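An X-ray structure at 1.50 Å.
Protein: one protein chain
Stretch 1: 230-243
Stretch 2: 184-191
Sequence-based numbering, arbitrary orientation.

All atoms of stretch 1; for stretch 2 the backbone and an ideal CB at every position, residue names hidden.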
# COMPACT_ATOMS: atom_id res chain seq x y z
N ARG B 230 -5.31 1.47 -1.40
CA ARG B 230 -6.48 1.75 -0.56
C ARG B 230 -6.18 1.50 0.91
O ARG B 230 -5.35 0.64 1.27
CB ARG B 230 -7.65 0.89 -1.01
CG ARG B 230 -8.11 1.18 -2.45
CD ARG B 230 -9.40 0.46 -2.78
NE ARG B 230 -9.27 -1.00 -2.68
CZ ARG B 230 -9.27 -1.85 -3.71
NH1 ARG B 230 -9.40 -1.43 -4.97
NH2 ARG B 230 -9.18 -3.16 -3.47
N LEU B 231 -6.86 2.28 1.76
CA LEU B 231 -6.90 2.00 3.19
C LEU B 231 -8.15 1.17 3.45
O LEU B 231 -9.25 1.54 3.03
CB LEU B 231 -6.98 3.32 3.96
CG LEU B 231 -6.72 3.20 5.47
CD1 LEU B 231 -5.23 2.90 5.73
CD2 LEU B 231 -7.11 4.48 6.21
N ASN B 232 -8.00 0.04 4.15
CA ASN B 232 -9.17 -0.82 4.34
C ASN B 232 -10.07 -0.34 5.49
O ASN B 232 -9.77 0.67 6.14
CB ASN B 232 -8.71 -2.27 4.54
CG ASN B 232 -7.79 -2.44 5.72
OD1 ASN B 232 -6.60 -2.77 5.58
ND2 ASN B 232 -8.32 -2.17 6.90
N GLU B 233 -11.17 -1.06 5.73
CA GLU B 233 -12.16 -0.61 6.71
C GLU B 233 -11.68 -0.78 8.14
O GLU B 233 -12.09 -0.03 9.03
CB GLU B 233 -13.49 -1.35 6.53
CG GLU B 233 -14.15 -1.04 5.22
CD GLU B 233 -14.80 0.33 5.23
OE1 GLU B 233 -14.18 1.28 4.72
OE2 GLU B 233 -15.90 0.46 5.80
N ILE B 234 -10.84 -1.78 8.39
CA ILE B 234 -10.33 -2.02 9.74
C ILE B 234 -9.50 -0.79 10.14
O ILE B 234 -9.71 -0.20 11.20
CB ILE B 234 -9.47 -3.28 9.79
CG1 ILE B 234 -10.30 -4.53 9.41
CG2 ILE B 234 -8.86 -3.46 11.18
CD1 ILE B 234 -9.42 -5.77 9.18
N GLN B 235 -8.60 -0.37 9.25
CA GLN B 235 -7.72 0.75 9.56
C GLN B 235 -8.48 2.06 9.56
O GLN B 235 -8.15 2.97 10.31
CB GLN B 235 -6.65 0.88 8.49
CG GLN B 235 -5.74 -0.27 8.34
CD GLN B 235 -4.90 -0.11 7.08
OE1 GLN B 235 -3.69 0.12 7.17
NE2 GLN B 235 -5.54 -0.17 5.90
N SER B 236 -9.49 2.18 8.69
CA SER B 236 -10.30 3.41 8.65
C SER B 236 -11.10 3.59 9.94
O SER B 236 -11.28 4.71 10.43
CB SER B 236 -11.25 3.37 7.46
OG SER B 236 -10.52 3.41 6.24
N ALA B 237 -11.59 2.49 10.51
CA ALA B 237 -12.29 2.56 11.79
C ALA B 237 -11.34 3.02 12.89
O ALA B 237 -11.70 3.84 13.74
CB ALA B 237 -12.85 1.17 12.15
N LEU B 238 -10.12 2.47 12.88
CA LEU B 238 -9.10 2.91 13.80
C LEU B 238 -8.81 4.41 13.63
O LEU B 238 -8.74 5.16 14.60
CB LEU B 238 -7.85 2.06 13.61
CG LEU B 238 -6.69 2.31 14.55
CD1 LEU B 238 -7.17 2.40 16.01
CD2 LEU B 238 -5.62 1.20 14.37
N GLY B 239 -8.65 4.84 12.38
CA GLY B 239 -8.38 6.26 12.12
C GLY B 239 -9.45 7.21 12.60
O GLY B 239 -9.14 8.25 13.20
N LEU B 240 -10.71 6.87 12.32
CA LEU B 240 -11.86 7.67 12.76
C LEU B 240 -11.87 7.79 14.28
O LEU B 240 -12.07 8.89 14.81
CB LEU B 240 -13.17 7.01 12.33
CG LEU B 240 -13.96 7.43 11.11
CD1 LEU B 240 -15.11 6.45 10.95
CD2 LEU B 240 -14.47 8.85 11.27
N SER B 241 -11.64 6.67 14.96
CA SER B 241 -11.71 6.65 16.42
C SER B 241 -10.56 7.45 17.03
O SER B 241 -10.75 8.21 18.00
CB SER B 241 -11.69 5.19 16.92
OG SER B 241 -11.84 5.15 18.33
N GLN B 242 -9.37 7.30 16.46
CA GLN B 242 -8.22 8.09 16.89
C GLN B 242 -8.42 9.59 16.62
O GLN B 242 -8.09 10.44 17.46
CB GLN B 242 -6.97 7.58 16.17
CG GLN B 242 -6.46 6.24 16.70
CD GLN B 242 -5.31 6.43 17.66
OE1 GLN B 242 -4.24 6.92 17.27
NE2 GLN B 242 -5.51 6.06 18.94
N LEU B 243 -8.95 9.92 15.44
CA LEU B 243 -9.14 11.33 15.06
C LEU B 243 -10.08 12.04 16.03
O LEU B 243 -9.88 13.22 16.33
CB LEU B 243 -9.66 11.45 13.62
CG LEU B 243 -9.83 12.87 13.10
CD1 LEU B 243 -8.50 13.63 13.06
CD2 LEU B 243 -10.44 12.81 11.72
N UNK B 184 1.03 11.17 14.98
CA UNK B 184 0.08 11.81 15.90
C UNK B 184 -1.22 11.05 16.13
O UNK B 184 -1.71 11.00 17.27
CB UNK B 184 -0.26 13.21 15.37
N UNK B 185 -1.79 10.47 15.07
CA UNK B 185 -2.82 9.44 15.23
C UNK B 185 -2.41 8.31 14.31
O UNK B 185 -1.60 8.53 13.39
CB UNK B 185 -4.22 9.96 14.91
N UNK B 186 -2.97 7.13 14.51
CA UNK B 186 -2.54 5.98 13.72
C UNK B 186 -3.66 5.12 13.16
O UNK B 186 -4.75 5.03 13.73
CB UNK B 186 -1.63 5.10 14.58
N UNK B 187 -3.36 4.49 12.03
CA UNK B 187 -4.16 3.42 11.45
C UNK B 187 -3.25 2.19 11.23
O UNK B 187 -3.54 1.35 10.36
CB UNK B 187 -4.81 3.87 10.14
N UNK B 188 -2.17 2.10 12.03
CA UNK B 188 -1.07 1.11 11.93
C UNK B 188 -0.11 1.43 10.78
O UNK B 188 1.08 1.64 11.01
CB UNK B 188 -1.64 -0.30 11.74
N UNK B 189 -0.63 1.41 9.56
CA UNK B 189 0.02 2.07 8.41
C UNK B 189 -1.10 2.86 7.77
O UNK B 189 -2.25 2.42 7.72
CB UNK B 189 0.67 1.09 7.43
N UNK B 190 -0.78 4.03 7.28
CA UNK B 190 -1.77 4.80 6.53
C UNK B 190 -1.27 6.18 6.18
O UNK B 190 -0.27 6.65 6.73
CB UNK B 190 -3.07 4.91 7.33
N UNK B 191 -1.98 6.83 5.26
CA UNK B 191 -1.69 8.24 4.99
C UNK B 191 -2.87 8.90 4.35
O UNK B 191 -3.91 8.27 4.11
CB UNK B 191 -0.46 8.39 4.10

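Position 184 has phi/psi of -48/-41, and its CA-to-CB bond runs sideways with nothing of stretch 1 within 5.5 Å of the ideal CB. Stretch 1 therefore sets no preference; the phi is compatible with proline among many others. The residue is Pro184, with a C-gamma exo ring, and it makes no contact with the helix.

Position 185 is extended (-132/163) and its CB points toward the helix, 3.8 Å from Gln242 CB and 4.8 Å from Leu243 N. The carbon of Gln242 and the nearby CB of Leu243 favour an apolar side chain of moderate length; valine, leucine, isoleucine or methionine would be reasonable, and extended angles suit a beta-branched residue. It is Ile185, with chi1 64° (p) and chi2 169° (t). This conformation brings Ile185 CD1 to 4.0 Å from Leu243 CB and 4.0 Å from Gly239 O.

At 186 the backbone remains extended (-134/151), but CB turns sideways and its nearest neighbour is Gln242 OE1, at 4.2 Å. The main chain makes the one assigned hydrogen bond between the stretches: the N of position 186 donates to Gln242 OE1 (3.0 Å, 148° at the hydrogen), a bond that any residue except proline could make. The carbonyl is less well served. Its O lies 3.4 Å from Leu238 CG and has no polar partner in the model. Small or beta-branched side chains would suit the sideways bond. The residue is Thr186; CG2 approaches Gln242 OE1 to 3.6 Å, while OG1 accepts from the N of position 188 at 2.8 Å, bracing the following turn.

Position 187 comes closest to the helix backbone, with its CA 4.8 Å from Gln235 CA. The ideal CB sits 3.5 Å from Gln235 O and 4.5 Å from Leu231 CD1. Gly239 opens space alongside, so a compact side chain such as alanine, serine, valine or threonine is indicated. It is Thr187, chi1 61° (p). Its CG2 packs 3.5 Å from Gly239 CA and 3.3 Å from Gln235 O; an ideal CB on Gly239 would be only 2.9 Å from that methyl, a clash. OG1 donates to the O of position 189 at 2.7 Å.

Position 188 has a positive phi (76/-63), a region that glycine enters most easily. Its ideal CB is 5.0 Å from Leu238 CD2, leaving room for a small side chain. Ala188 occupies it.

At 189 (-131/143) CB starts sideways, and many side chains would be tolerated. It is Glu189, whose end leads away from stretch 1, with OE2 hydrogen-bonded elsewhere in the structure.

Position 190 has phi/psi of 174/166, and an ideal CB would point toward stretch 1, tight at 3.4 Å from Leu231 CD1. Glycine fits best, and Gly190 brings its CA to 4.0 Å from Leu231 CD1.

The ideal CB at 191 points away, with nothing of stretch 1 within 5.5 Å, which leaves its identity open; it is Gly191.

Stretch 2, residues 184-191: PITTAEGG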
# COMPACT_ATOMS: atom_id res chain seq x y z
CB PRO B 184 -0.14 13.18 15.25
CG PRO B 184 1.24 13.50 14.70
CD PRO B 184 1.64 12.16 14.06
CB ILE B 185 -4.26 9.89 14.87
CG1 ILE B 185 -4.38 10.26 13.39
CG2 ILE B 185 -4.75 10.98 15.84
CD1 ILE B 185 -5.84 10.45 12.90
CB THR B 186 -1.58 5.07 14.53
OG1 THR B 186 -1.00 4.11 13.64
CG2 THR B 186 -2.34 4.31 15.64
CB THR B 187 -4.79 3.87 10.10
OG1 THR B 187 -3.76 4.21 9.16
CG2 THR B 187 -5.67 5.09 10.33
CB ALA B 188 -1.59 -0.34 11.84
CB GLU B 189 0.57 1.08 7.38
CG GLU B 189 1.72 0.18 7.89
CD GLU B 189 3.10 0.82 7.77
OE1 GLU B 189 3.22 2.02 7.38
OE2 GLU B 189 4.07 0.13 8.14
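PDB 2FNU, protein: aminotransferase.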